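Catalase (Pseudomonas syringae, PDB 1M7S) breaks hydrogen peroxide down into water and oxygen with a haem cofactor, protecting the cell from peroxide damage. Local coordinates at the interface of chains A and B. Sequence-based numbering; all coordinates share one arbitrary frame. Chains: chain A/B, Catalase.

The interface of chains A and B. Residues chain A 19-20, 22, 28; chain B 400-403.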
loop_
_atom_site.group_PDB
_atom_site.type_symbol
_atom_site.label_atom_id
_atom_site.label_comp_id
_atom_site.label_asym_id
_atom_site.label_seq_id
_atom_site.Cartn_x
_atom_site.Cartn_y
_atom_site.Cartn_z
ATOM N N GLN A 19 -20.196 4.369 22.757
ATOM C CA GLN A 19 -21.524 3.776 23.057
ATOM C C GLN A 19 -21.292 2.462 23.775
ATOM O O GLN A 19 -20.550 1.621 23.243
ATOM C CB GLN A 19 -22.333 3.562 21.776
ATOM C CG GLN A 19 -23.793 3.154 22.090
ATOM C CD GLN A 19 -24.592 2.958 20.817
ATOM O OE1 GLN A 19 -24.064 2.607 19.766
ATOM N NE2 GLN A 19 -25.895 3.249 20.817
ATOM N N THR A 20 -21.889 2.238 24.930
ATOM C CA THR A 20 -21.716 1.013 25.711
ATOM C C THR A 20 -23.038 0.318 26.036
ATOM O O THR A 20 -24.103 0.936 25.967
ATOM C CB THR A 20 -20.948 1.230 27.034
ATOM O OG1 THR A 20 -21.654 2.128 27.903
ATOM C CG2 THR A 20 -19.542 1.836 26.823
ATOM N N GLY A 22 -25.040 -0.591 28.584
ATOM C CA GLY A 22 -25.298 -0.205 29.954
ATOM C C GLY A 22 -24.089 0.551 30.515
ATOM O O GLY A 22 -22.966 0.539 29.980
ATOM N N LEU A 28 -19.944 -1.013 22.019
ATOM C CA LEU A 28 -20.584 -1.681 20.887
ATOM C C LEU A 28 -19.884 -1.460 19.556
ATOM O O LEU A 28 -19.439 -0.362 19.246
ATOM C CB LEU A 28 -22.020 -1.133 20.709
ATOM C CG LEU A 28 -22.894 -1.212 21.972
ATOM C CD1 LEU A 28 -24.257 -0.607 21.621
ATOM C CD2 LEU A 28 -22.899 -2.647 22.461
ATOM N N THR B 400 -29.496 0.443 29.456
ATOM C CA THR B 400 -29.740 0.556 28.025
ATOM C C THR B 400 -28.421 0.814 27.310
ATOM O O THR B 400 -27.397 1.157 27.957
ATOM C CB THR B 400 -30.641 1.759 27.694
ATOM O OG1 THR B 400 -29.951 2.988 28.005
ATOM C CG2 THR B 400 -31.929 1.826 28.525
ATOM N N THR B 401 -28.486 0.726 25.983
ATOM C CA THR B 401 -27.279 1.170 25.220
ATOM C C THR B 401 -27.166 2.652 25.573
ATOM O O THR B 401 -28.213 3.270 25.762
ATOM C CB THR B 401 -27.397 0.930 23.720
ATOM O OG1 THR B 401 -28.605 1.514 23.187
ATOM C CG2 THR B 401 -27.400 -0.553 23.473
ATOM N N GLN B 402 -25.969 3.235 25.720
ATOM C CA GLN B 402 -25.902 4.611 26.158
ATOM C C GLN B 402 -24.564 5.265 25.797
ATOM O O GLN B 402 -23.603 4.578 25.441
ATOM C CB GLN B 402 -26.042 4.699 27.709
ATOM C CG GLN B 402 -24.963 3.871 28.398
ATOM C CD GLN B 402 -24.601 4.278 29.804
ATOM O OE1 GLN B 402 -23.498 4.813 30.041
ATOM N NE2 GLN B 402 -25.492 4.016 30.744
ATOM N N GLN B 403 -24.601 6.568 25.873
ATOM C CA GLN B 403 -23.410 7.422 25.659
ATOM C C GLN B 403 -23.333 8.372 26.851
ATOM O O GLN B 403 -23.892 9.486 26.831
ATOM C CB GLN B 403 -23.530 8.189 24.352
ATOM C CG GLN B 403 -23.488 7.375 23.054
ATOM C CD GLN B 403 -23.902 8.284 21.893
ATOM O OE1 GLN B 403 -25.086 8.640 21.781
ATOM N NE2 GLN B 403 -22.925 8.637 21.057
HETATM O O HOH W 1 -21.310 5.092 27.615
#
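A short antiparallel beta bridge joins A:Thr20, in strand 20-21 near the N-terminus of one subunit, to B:Gln402, in strand 401-402 of the other. Two backbone bonds pair these residues. The amide N of A:Thr20 gives its hydrogen to O of B:Gln402 at 2.9 Å. In return, N of B:Gln402 bonds O of A:Thr20 at 3.0 Å. Two residues further along A, and two back along B, N of A:Gly22 makes a weak bond to O of B:Thr400. The glycine has positive phi (84°), a conformation that its lack of a side chain makes easy.

Side chains flank the bridge on both faces. The hydroxyl OG1 of A:Thr20 lies between its own backbone N and carbonyl carbon (chi1 62°), from where it bonds O of A:Gly22 at 2.9 Å, approaching above that carbonyl plane, and also meets a water 3.0 Å away. This water lies within bonding distance of both O and the side-chain OE1 of B:Gln402, tying the threonine to the partner strand. The long glutamine suits this place: its side chain slants across that of A:Thr20, CG lying near the hydroxyl OG1, and its amide carbon CD packs 3.8 Å from C of A:Gly22, a residue with no side chain of its own to lie in the way.

On the other side of the bridge, the branched A:Leu28 offers its methyl CD1 to the methyl CG2 of B:Thr401, 3.6 Å away, an apolar match in which the two side chains meet at about a right angle. The extended A:Gln19, with CG anti to its N (chi1 -171°), is long and flexible enough to slant across B:Thr401, its aliphatic CG packing 3.6 Å from O of B:Gln402 and its amide NE2 near the threonine side chain.

The patch and its two-fold twin probably help hold the N-terminal arm of one subunit against its neighbour in the tetramer, at the periphery, with the centre about 46 Å from active-site A:His52.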